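Local coordinates for protein galactose-binding lectin (Enterobacter cloacae subsp. cloacae, PDB 6YF6) that probably serves as a calcium-dependent, galactose-binding lectin of the PA-IL family, its C-terminal domain here holding a seleno-fucoside through a calcium ion, at residues Lys55-Tyr66 with Gly110-Leu121; Tyr79-Asp89 with Glu120-Met131. All blocks are in the same frame, centred on the assembly; numbering follows the deposited sequence.

Contact 1: Lys55-Tyr66 with Gly110-Leu121; sequences KTLTGLTAGYEY and GKFKATGSQAEL
Residues Lys55-Tyr66 and Gly110-Leu121 are two neighbouring beta-arch connections at one end of a beta sandwich, each carrying the chain from one sheet to the other. Antiparallel ladders flank them. In one, Leu57 pairs with Ala119, Leu57 N donating to Ala119 O at 2.9 Å; in the other, Tyr66 pairs with Phe112, Tyr66 N reaching Phe112 O at 2.7 Å. The two loops stay joined between the ladders: Leu60 N donates to Ser117 O, and Gly63 N, inside a type II turn from Thr61 to Tyr64, gives a nearly straight bond of 2.8 Å to Ala114 O (170° at the hydrogen).

Apolar side chains pack beneath. CB of Tyr66 sits over one face of the Phe112 ring, 3.9 Å from its centroid, while Leu121 CD2 covers the opposite face and Leu60 CD1 meets the edge in plane. With chi1 at 66°, the Phe112 ring leans toward the other arch. The Tyr66 and Phe112 planes differ by 23° but are slid apart, with little overlap. Leu60 CD2 lies on a face of the Tyr66 ring, whose OH accepts from Thr61 N at 2.9 Å, which helps hold the phenol beneath its own loop. On the outer surface Glu65 OE1 and Lys111 NZ form a long salt bridge (3.9 Å), with a water hydrogen-bonded to both atoms. Such paired arches close the end of a two-sheet beta sandwich.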
loop_
_atom_site.group_PDB
_atom_site.type_symbol
_atom_site.label_atom_id
_atom_site.label_comp_id
_atom_site.label_asym_id
_atom_site.label_seq_id
_atom_site.Cartn_x
_atom_site.Cartn_y
_atom_site.Cartn_z
ATOM N N LYS A 55 9.370 6.374 17.596
ATOM C CA LYS A 55 8.384 5.589 18.322
ATOM C C LYS A 55 9.093 4.538 19.165
ATOM O O LYS A 55 10.018 3.873 18.689
ATOM C CB LYS A 55 7.391 4.892 17.384
ATOM C CG LYS A 55 6.426 3.980 18.124
ATOM C CD LYS A 55 5.314 3.453 17.226
ATOM C CE LYS A 55 4.418 2.480 17.981
ATOM N NZ LYS A 55 3.274 2.021 17.151
ATOM N N THR A 56 8.644 4.387 20.407
ATOM C CA THR A 56 9.046 3.255 21.237
ATOM C C THR A 56 8.003 2.161 21.033
ATOM O O THR A 56 6.909 2.209 21.602
ATOM C CB THR A 56 9.177 3.656 22.700
ATOM O OG1 THR A 56 10.174 4.679 22.824
ATOM C CG2 THR A 56 9.599 2.454 23.543
ATOM N N LEU A 57 8.342 1.181 20.203
ATOM C CA LEU A 57 7.438 0.083 19.882
ATOM C C LEU A 57 7.445 -0.944 21.007
ATOM O O LEU A 57 8.504 -1.467 21.368
ATOM C CB LEU A 57 7.857 -0.563 18.567
ATOM C CG LEU A 57 6.951 -1.664 18.018
ATOM C CD1 LEU A 57 5.614 -1.092 17.574
ATOM C CD2 LEU A 57 7.655 -2.363 16.869
ATOM N N THR A 58 6.270 -1.247 21.543
ATOM C CA THR A 58 6.124 -2.190 22.642
ATOM C C THR A 58 5.541 -3.505 22.132
ATOM O O THR A 58 5.184 -3.645 20.959
ATOM C CB THR A 58 5.236 -1.598 23.745
ATOM O OG1 THR A 58 3.904 -1.419 23.248
ATOM C CG2 THR A 58 5.787 -0.255 24.216
ATOM N N GLY A 59 5.464 -4.482 23.035
ATOM C CA GLY A 59 4.880 -5.766 22.703
ATOM C C GLY A 59 5.805 -6.744 22.018
ATOM O O GLY A 59 5.328 -7.717 21.424
ATOM N N LEU A 60 7.116 -6.527 22.092
ATOM C CA LEU A 60 8.078 -7.379 21.417
ATOM C C LEU A 60 8.588 -8.472 22.356
ATOM O O LEU A 60 8.250 -8.522 23.542
ATOM C CB LEU A 60 9.243 -6.546 20.889
ATOM C CG LEU A 60 8.888 -5.314 20.056
ATOM C CD1 LEU A 60 10.165 -4.637 19.567
ATOM C CD2 LEU A 60 7.976 -5.674 18.889
ATOM N N THR A 61 9.425 -9.355 21.816
ATOM C CA THR A 61 10.026 -10.440 22.579
ATOM C C THR A 61 11.491 -10.558 22.190
ATOM O O THR A 61 11.816 -10.611 21.000
ATOM C CB THR A 61 9.293 -11.763 22.325
ATOM O OG1 THR A 61 7.920 -11.634 22.724
ATOM C CG2 THR A 61 9.941 -12.900 23.101
ATOM N N ALA A 62 12.370 -10.603 23.193
ATOM C CA ALA A 62 13.803 -10.649 22.938
ATOM C C ALA A 62 14.163 -11.804 22.014
ATOM O O ALA A 62 13.591 -12.894 22.101
ATOM C CB ALA A 62 14.572 -10.791 24.254
ATOM N N GLY A 63 15.137 -11.563 21.142
ATOM C CA GLY A 63 15.669 -12.592 20.282
ATOM C C GLY A 63 14.935 -12.788 18.974
ATOM O O GLY A 63 15.444 -13.504 18.102
ATOM N N TYR A 64 13.760 -12.192 18.807
ATOM C CA TYR A 64 13.028 -12.284 17.553
ATOM C C TYR A 64 13.472 -11.164 16.624
ATOM O O TYR A 64 13.793 -10.058 17.063
ATOM C CB TYR A 64 11.518 -12.202 17.788
ATOM C CG TYR A 64 10.909 -13.496 18.276
ATOM C CD1 TYR A 64 10.623 -13.684 19.622
ATOM C CD2 TYR A 64 10.624 -14.529 17.395
ATOM C CE1 TYR A 64 10.068 -14.864 20.077
ATOM C CE2 TYR A 64 10.068 -15.715 17.839
ATOM C CZ TYR A 64 9.793 -15.879 19.179
ATOM O OH TYR A 64 9.245 -17.062 19.621
ATOM N N GLU A 65 13.503 -11.467 15.328
ATOM C CA GLU A 65 13.851 -10.491 14.305
ATOM C C GLU A 65 12.569 -9.912 13.721
ATOM O O GLU A 65 11.695 -10.658 13.269
ATOM C CB GLU A 65 14.702 -11.124 13.205
ATOM C CG GLU A 65 15.254 -10.115 12.208
ATOM C CD GLU A 65 16.155 -10.753 11.170
ATOM O OE1 GLU A 65 15.773 -11.803 10.608
ATOM O OE2 GLU A 65 17.248 -10.204 10.917
ATOM N N TYR A 66 12.456 -8.590 13.748
ATOM C CA TYR A 66 11.276 -7.893 13.260
ATOM C C TYR A 66 11.617 -7.141 11.981
ATOM O O TYR A 66 12.744 -6.673 11.799
ATOM C CB TYR A 66 10.734 -6.931 14.324
ATOM C CG TYR A 66 10.252 -7.642 15.572
ATOM C CD1 TYR A 66 11.136 -7.971 16.591
ATOM C CD2 TYR A 66 8.918 -7.997 15.725
ATOM C CE1 TYR A 66 10.705 -8.628 17.730
ATOM C CE2 TYR A 66 8.475 -8.655 16.859
ATOM C CZ TYR A 66 9.373 -8.966 17.861
ATOM O OH TYR A 66 8.945 -9.625 18.995
ATOM N N GLY A 110 14.001 -2.488 6.779
ATOM C CA GLY A 110 15.106 -2.960 7.586
ATOM C C GLY A 110 14.592 -3.952 8.602
ATOM O O GLY A 110 13.403 -3.971 8.934
ATOM N N LYS A 111 15.501 -4.788 9.087
ATOM C CA LYS A 111 15.189 -5.762 10.120
ATOM C C LYS A 111 16.020 -5.463 11.357
ATOM O O LYS A 111 17.157 -4.998 11.261
ATOM C CB LYS A 111 15.463 -7.188 9.637
ATOM C CG LYS A 111 14.552 -7.641 8.509
ATOM C CD LYS A 111 14.905 -9.058 8.073
ATOM C CE LYS A 111 13.845 -9.673 7.184
ATOM N NZ LYS A 111 13.900 -11.162 7.264
ATOM N N PHE A 112 15.434 -5.721 12.525
ATOM C CA PHE A 112 16.130 -5.557 13.792
ATOM C C PHE A 112 15.746 -6.705 14.709
ATOM O O PHE A 112 14.712 -7.354 14.533
ATOM C CB PHE A 112 15.809 -4.208 14.453
ATOM C CG PHE A 112 14.377 -4.063 14.892
ATOM C CD1 PHE A 112 13.411 -3.603 14.010
ATOM C CD2 PHE A 112 14.000 -4.375 16.188
ATOM C CE1 PHE A 112 12.094 -3.463 14.413
ATOM C CE2 PHE A 112 12.685 -4.245 16.593
ATOM C CZ PHE A 112 11.731 -3.784 15.707
ATOM N N LYS A 113 16.605 -6.962 15.689
ATOM C CA LYS A 113 16.388 -8.022 16.662
ATOM C C LYS A 113 16.103 -7.380 18.011
ATOM O O LYS A 113 16.911 -6.590 18.509
ATOM C CB LYS A 113 17.596 -8.951 16.746
ATOM C CG LYS A 113 17.373 -10.167 17.635
ATOM C CD LYS A 113 18.471 -11.202 17.449
ATOM C CE LYS A 113 18.096 -12.224 16.386
ATOM N NZ LYS A 113 19.286 -12.958 15.877
ATOM N N ALA A 114 14.953 -7.710 18.587
ATOM C CA ALA A 114 14.589 -7.153 19.879
ATOM C C ALA A 114 15.492 -7.714 20.970
ATOM O O ALA A 114 15.887 -8.884 20.938
ATOM C CB ALA A 114 13.124 -7.457 20.194
ATOM N N THR A 115 15.841 -6.861 21.929
ATOM C CA THR A 115 16.534 -7.288 23.136
ATOM C C THR A 115 15.600 -7.346 24.335
ATOM O O THR A 115 16.050 -7.646 25.445
ATOM C CB THR A 115 17.715 -6.356 23.431
ATOM O OG1 THR A 115 17.262 -4.998 23.515
ATOM C CG2 THR A 115 18.755 -6.471 22.326
ATOM N N GLY A 116 14.314 -7.071 24.133
ATOM C CA GLY A 116 13.351 -7.103 25.211
ATOM C C GLY A 116 11.930 -6.856 24.748
ATOM O O GLY A 116 11.540 -7.259 23.647
ATOM N N SER A 117 11.150 -6.180 25.590
ATOM C CA SER A 117 9.737 -5.952 25.322
ATOM C C SER A 117 9.488 -4.771 24.396
ATOM O O SER A 117 8.367 -4.626 23.896
ATOM C CB SER A 117 8.996 -5.728 26.640
ATOM O OG SER A 117 9.481 -4.569 27.295
ATOM N N GLN A 118 10.490 -3.930 24.151
ATOM C CA GLN A 118 10.288 -2.760 23.311
ATOM C C GLN A 118 11.580 -2.409 22.590
ATOM O O GLN A 118 12.668 -2.856 22.959
ATOM C CB GLN A 118 9.799 -1.561 24.131
ATOM C CG GLN A 118 10.749 -1.146 25.243
ATOM C CD GLN A 118 10.187 -0.029 26.099
ATOM O OE1 GLN A 118 9.027 -0.072 26.509
ATOM N NE2 GLN A 118 11.008 0.980 26.374
ATOM N N ALA A 119 11.437 -1.589 21.551
ATOM C CA ALA A 119 12.560 -1.092 20.772
ATOM C C ALA A 119 12.318 0.371 20.441
ATOM O O ALA A 119 11.182 0.776 20.178
ATOM C CB ALA A 119 12.751 -1.890 19.477
ATOM N N GLU A 120 13.390 1.157 20.459
ATOM C CA GLU A 120 13.330 2.574 20.113
ATOM C C GLU A 120 13.610 2.705 18.620
ATOM O O GLU A 120 14.734 2.461 18.167
ATOM C CB GLU A 120 14.329 3.374 20.945
ATOM C CG GLU A 120 13.954 3.467 22.422
ATOM C CD GLU A 120 14.958 4.258 23.243
ATOM O OE1 GLU A 120 15.299 5.392 22.844
ATOM O OE2 GLU A 120 15.404 3.748 24.292
ATOM N N LEU A 121 12.585 3.074 17.859
ATOM C CA LEU A 121 12.680 3.187 16.412
ATOM C C LEU A 121 12.757 4.649 16.002
ATOM O O LEU A 121 12.108 5.512 16.603
ATOM C CB LEU A 121 11.476 2.534 15.735
ATOM C CG LEU A 121 11.224 1.074 16.113
ATOM C CD1 LEU A 121 9.995 0.550 15.384
ATOM C CD2 LEU A 121 12.457 0.228 15.812
HETATM O O HOH W 1 13.120 -12.053 9.890
#

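Contact 2: Tyr79-Asp89 with Glu120-Met131; sequences YEAPKVSLRAD and ELAVVSHVSASM. With CA (calcium ion), chain D; SFU (methyl 1-seleno-alpha-L-fucopyranoside), chain C.
Strand 83-88 runs antiparallel to strand 120-125, their short axes 4.6 Å apart at 155°, with Ser85-Val124 and Arg87-Ala122 as hydrogen-bonded pairs; Asp89 N donates to Glu120 O, and its carboxylate OD1 takes Glu120 N at 2.8 Å. Ser85 OG and His126 NE2 share a 2.7 Å hydrogen bond in the ring plane, either atom being a possible donor; with chi1 near 65° the serine OG turns back over its own backbone to reach the histidine. Val124 CG2 lies 3.6 Å above the centre of the Arg87 guanidinium, whose NE and NH1 form salt bridges with Asp92 and Glu51. Ser125 OG is hydrogen-bonded to His48 O, accepts from Val127 N in an ST turn and meets a water held by Lys83 N.

Beyond the ladder, Glu80 N bonds Met131 O at 3.2 Å. Met131 lays CE over one face of the Tyr79 ring, 3.5 Å from its centroid, a CH-pi contact, while SD stands obliquely farther off, making the pair Met-aromatic. Ser130 O binds calcium at 2.4 Å, alongside Ile41, Thr42, Gly132, Asp134 and O3 and O4 of the fucoside. The ladder lies between strands 50-58 and 91-98, Val84 and Leu86 packing on Leu108 of the opposing sheet.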
loop_
_atom_site.group_PDB
_atom_site.type_symbol
_atom_site.label_atom_id
_atom_site.label_comp_id
_atom_site.label_asym_id
_atom_site.label_seq_id
_atom_site.Cartn_x
_atom_site.Cartn_y
_atom_site.Cartn_z
ATOM N N TYR A 79 15.223 20.487 -6.573
ATOM C CA TYR A 79 16.374 20.775 -5.706
ATOM C C TYR A 79 16.817 19.453 -5.072
ATOM O O TYR A 79 16.877 18.428 -5.768
ATOM C CB TYR A 79 15.997 21.880 -4.741
ATOM C CG TYR A 79 15.609 23.169 -5.441
ATOM C CD1 TYR A 79 14.485 23.887 -5.053
ATOM C CD2 TYR A 79 16.366 23.662 -6.496
ATOM C CE1 TYR A 79 14.131 25.062 -5.696
ATOM C CE2 TYR A 79 16.021 24.835 -7.142
ATOM C CZ TYR A 79 14.903 25.531 -6.739
ATOM O OH TYR A 79 14.559 26.697 -7.381
ATOM N N GLU A 80 17.128 19.427 -3.779
ATOM C CA GLU A 80 17.822 18.287 -3.198
ATOM C C GLU A 80 16.887 17.100 -3.006
ATOM O O GLU A 80 15.741 17.249 -2.572
ATOM C CB GLU A 80 18.457 18.675 -1.863
ATOM C CG GLU A 80 19.825 19.323 -2.024
ATOM C CD GLU A 80 20.705 19.152 -0.806
ATOM O OE1 GLU A 80 21.087 20.176 -0.202
ATOM O OE2 GLU A 80 21.019 17.995 -0.454
ATOM N N ALA A 81 17.389 15.914 -3.338
ATOM C CA ALA A 81 16.624 14.693 -3.136
ATOM C C ALA A 81 16.731 14.247 -1.679
ATOM O O ALA A 81 17.819 14.284 -1.099
ATOM C CB ALA A 81 17.136 13.584 -4.055
ATOM N N PRO A 82 15.629 13.830 -1.055
ATOM C CA PRO A 82 15.728 13.303 0.312
ATOM C C PRO A 82 16.563 12.030 0.353
ATOM O O PRO A 82 16.708 11.317 -0.641
ATOM C CB PRO A 82 14.269 13.025 0.702
ATOM C CG PRO A 82 13.437 13.813 -0.275
ATOM C CD PRO A 82 14.234 13.841 -1.541
ATOM N N LYS A 83 17.125 11.750 1.532
ATOM C CA LYS A 83 17.841 10.501 1.794
ATOM C C LYS A 83 17.448 10.015 3.180
ATOM O O LYS A 83 17.737 10.688 4.174
ATOM C CB LYS A 83 19.357 10.684 1.711
ATOM C CG LYS A 83 19.882 11.037 0.332
ATOM C CD LYS A 83 21.404 10.934 0.295
ATOM C CE LYS A 83 21.971 11.362 -1.047
ATOM N NZ LYS A 83 23.381 11.833 -0.924
ATOM N N VAL A 84 16.809 8.850 3.257
ATOM C CA VAL A 84 16.153 8.402 4.481
ATOM C C VAL A 84 16.571 6.974 4.794
ATOM O O VAL A 84 16.624 6.121 3.901
ATOM C CB VAL A 84 14.618 8.510 4.351
ATOM C CG1 VAL A 84 13.943 8.201 5.677
ATOM C CG2 VAL A 84 14.226 9.905 3.856
ATOM N N SER A 85 16.866 6.711 6.069
ATOM C CA SER A 85 17.218 5.378 6.544
ATOM C C SER A 85 16.381 5.052 7.777
ATOM O O SER A 85 15.591 5.874 8.254
ATOM C CB SER A 85 18.716 5.269 6.861
ATOM O OG SER A 85 19.088 6.116 7.937
ATOM N N LEU A 86 16.559 3.836 8.291
ATOM C CA LEU A 86 15.861 3.362 9.476
ATOM C C LEU A 86 16.858 3.028 10.577
ATOM O O LEU A 86 17.950 2.511 10.306
ATOM C CB LEU A 86 15.018 2.127 9.166
ATOM C CG LEU A 86 14.052 2.252 7.988
ATOM C CD1 LEU A 86 13.442 0.895 7.650
ATOM C CD2 LEU A 86 12.978 3.270 8.303
ATOM N N ARG A 87 16.463 3.293 11.817
ATOM C CA ARG A 87 17.306 3.059 12.981
ATOM C C ARG A 87 16.490 2.378 14.068
ATOM O O ARG A 87 15.316 2.701 14.270
ATOM C CB ARG A 87 17.894 4.380 13.491
ATOM C CG ARG A 87 18.868 4.248 14.650
ATOM C CD ARG A 87 19.519 5.592 14.958
ATOM N NE ARG A 87 20.297 6.087 13.825
ATOM C CZ ARG A 87 20.593 7.366 13.608
ATOM N NH1 ARG A 87 20.178 8.308 14.446
ATOM N NH2 ARG A 87 21.306 7.703 12.542
ATOM N N ALA A 88 17.109 1.423 14.763
ATOM C CA ALA A 88 16.439 0.694 15.835
ATOM C C ALA A 88 17.410 0.480 16.984
ATOM O O ALA A 88 18.462 -0.143 16.802
ATOM C CB ALA A 88 15.901 -0.650 15.338
ATOM N N ASP A 89 17.041 0.974 18.166
ATOM C CA ASP A 89 17.887 0.869 19.354
ATOM C C ASP A 89 19.287 1.397 19.058
ATOM O O ASP A 89 20.298 0.812 19.455
ATOM C CB ASP A 89 17.931 -0.569 19.868
ATOM C CG ASP A 89 16.602 -1.012 20.454
ATOM O OD1 ASP A 89 15.868 -0.137 20.969
ATOM O OD2 ASP A 89 16.288 -2.222 20.394
ATOM N N GLU A 120 13.390 1.157 20.459
ATOM C CA GLU A 120 13.330 2.574 20.113
ATOM C C GLU A 120 13.610 2.705 18.620
ATOM O O GLU A 120 14.734 2.461 18.167
ATOM C CB GLU A 120 14.329 3.374 20.945
ATOM C CG GLU A 120 13.954 3.467 22.422
ATOM C CD GLU A 120 14.958 4.258 23.243
ATOM O OE1 GLU A 120 15.299 5.392 22.844
ATOM O OE2 GLU A 120 15.404 3.748 24.292
ATOM N N LEU A 121 12.585 3.074 17.859
ATOM C CA LEU A 121 12.680 3.187 16.412
ATOM C C LEU A 121 12.757 4.649 16.002
ATOM O O LEU A 121 12.108 5.512 16.603
ATOM C CB LEU A 121 11.476 2.534 15.735
ATOM C CG LEU A 121 11.224 1.074 16.113
ATOM C CD1 LEU A 121 9.995 0.550 15.384
ATOM C CD2 LEU A 121 12.457 0.228 15.812
ATOM N N ALA A 122 13.537 4.922 14.961
ATOM C CA ALA A 122 13.623 6.269 14.425
ATOM C C ALA A 122 13.814 6.193 12.919
ATOM O O ALA A 122 14.595 5.375 12.427
ATOM C CB ALA A 122 14.771 7.056 15.067
ATOM N N VAL A 123 13.071 7.031 12.200
ATOM C CA VAL A 123 13.330 7.299 10.791
ATOM C C VAL A 123 14.322 8.452 10.723
ATOM O O VAL A 123 14.170 9.454 11.432
ATOM C CB VAL A 123 12.029 7.631 10.045
ATOM C CG1 VAL A 123 12.308 7.898 8.576
ATOM C CG2 VAL A 123 11.025 6.496 10.199
ATOM N N VAL A 124 15.341 8.312 9.879
ATOM C CA VAL A 124 16.498 9.199 9.885
ATOM C C VAL A 124 16.634 9.852 8.518
ATOM O O VAL A 124 16.659 9.161 7.494
ATOM C CB VAL A 124 17.786 8.436 10.251
ATOM C CG1 VAL A 124 18.991 9.365 10.200
ATOM C CG2 VAL A 124 17.655 7.795 11.627
ATOM N N SER A 125 16.724 11.182 8.510
ATOM C CA SER A 125 17.037 11.952 7.313
ATOM C C SER A 125 18.518 12.305 7.290
ATOM O O SER A 125 19.084 12.717 8.306
ATOM C CB SER A 125 16.219 13.241 7.250
ATOM O OG SER A 125 16.743 14.107 6.258
ATOM N N HIS A 126 19.137 12.159 6.120
ATOM C CA HIS A 126 20.547 12.475 5.934
ATOM C C HIS A 126 20.752 13.763 5.149
ATOM O O HIS A 126 21.891 14.088 4.793
ATOM C CB HIS A 126 21.254 11.309 5.242
ATOM C CG HIS A 126 21.135 10.015 5.983
ATOM N ND1 HIS A 126 22.192 9.448 6.663
ATOM C CD2 HIS A 126 20.082 9.185 6.165
ATOM C CE1 HIS A 126 21.796 8.320 7.225
ATOM N NE2 HIS A 126 20.520 8.137 6.938
ATOM N N VAL A 127 19.683 14.507 4.885
ATOM C CA VAL A 127 19.745 15.770 4.158
ATOM C C VAL A 127 19.212 16.856 5.081
ATOM O O VAL A 127 18.036 16.829 5.466
ATOM C CB VAL A 127 18.942 15.710 2.848
ATOM C CG1 VAL A 127 18.968 17.054 2.130
ATOM C CG2 VAL A 127 19.487 14.609 1.945
ATOM N N SER A 128 20.078 17.803 5.446
ATOM C CA SER A 128 19.661 18.920 6.284
ATOM C C SER A 128 18.992 20.035 5.490
ATOM O O SER A 128 18.347 20.902 6.091
ATOM C CB SER A 128 20.867 19.491 7.037
ATOM O OG SER A 128 21.822 20.034 6.140
ATOM N N ALA A 129 19.110 20.016 4.165
ATOM C CA ALA A 129 18.696 21.148 3.350
ATOM C C ALA A 129 17.192 21.378 3.431
ATOM O O ALA A 129 16.407 20.461 3.687
ATOM C CB ALA A 129 19.098 20.920 1.892
ATOM N N SER A 130 16.797 22.632 3.214
ATOM C CA SER A 130 15.396 22.998 3.059
ATOM C C SER A 130 14.997 23.173 1.601
ATOM O O SER A 130 13.830 22.954 1.258
ATOM C CB SER A 130 15.104 24.295 3.821
ATOM O OG SER A 130 15.741 25.393 3.199
ATOM N N MET A 131 15.943 23.561 0.744
ATOM C CA MET A 131 15.706 23.656 -0.693
ATOM C C MET A 131 15.433 22.261 -1.240
ATOM O O MET A 131 16.351 21.444 -1.360
ATOM C CB MET A 131 16.911 24.285 -1.386
ATOM C CG MET A 131 17.077 25.772 -1.128
ATOM S SD MET A 131 15.801 26.764 -1.936
ATOM C CE MET A 131 16.261 26.603 -3.660
HETATM CA CA CA D . 11.673 21.873 1.591
HETATM C C1 SFU C . 12.110 25.851 -1.380
HETATM C C2 SFU C . 11.752 25.369 0.026
HETATM C C3 SFU C . 10.438 24.559 0.062
HETATM C C4 SFU C . 10.529 23.455 -0.984
HETATM C C5 SFU C . 10.773 24.106 -2.344
HETATM C C6 SFU C . 10.891 23.024 -3.407
HETATM O O2 SFU C . 11.638 26.492 0.881
HETATM O O3 SFU C . 10.315 23.924 1.324
HETATM O O4 SFU C . 11.620 22.583 -0.732
HETATM O O5 SFU C . 12.008 24.856 -2.362
HETATM C CM SFU C . 11.476 27.700 -3.679
HETATM SE SE SFU C . 10.918 27.400 -1.868
HETATM O O HOH W 2 16.173 13.446 3.699
#

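Overall arrangement
The centres of the two contacts lie about 21 Å apart, and strand 118-125 joins them: contact 1 pairs its beginning with strand 50-58, contact 2 the part from Glu120 on with strand 83-88, so strand 118-125 lies between those two in one four-stranded antiparallel sheet. Along the chain the segments alternate, 55-66, 79-89, 110-121 and 120-131, the last two sharing Glu120 and Leu121. Direct packing also occurs where Phe112 CB meets Ala88 CB at 3.7 Å. Contact 1 reaches both sheets at the end away from the annotated sites, where Lys55 pairs with Asp7 of the second subunit; one sheet and the loops leaving it thus run from the subunit interface to the sugar site.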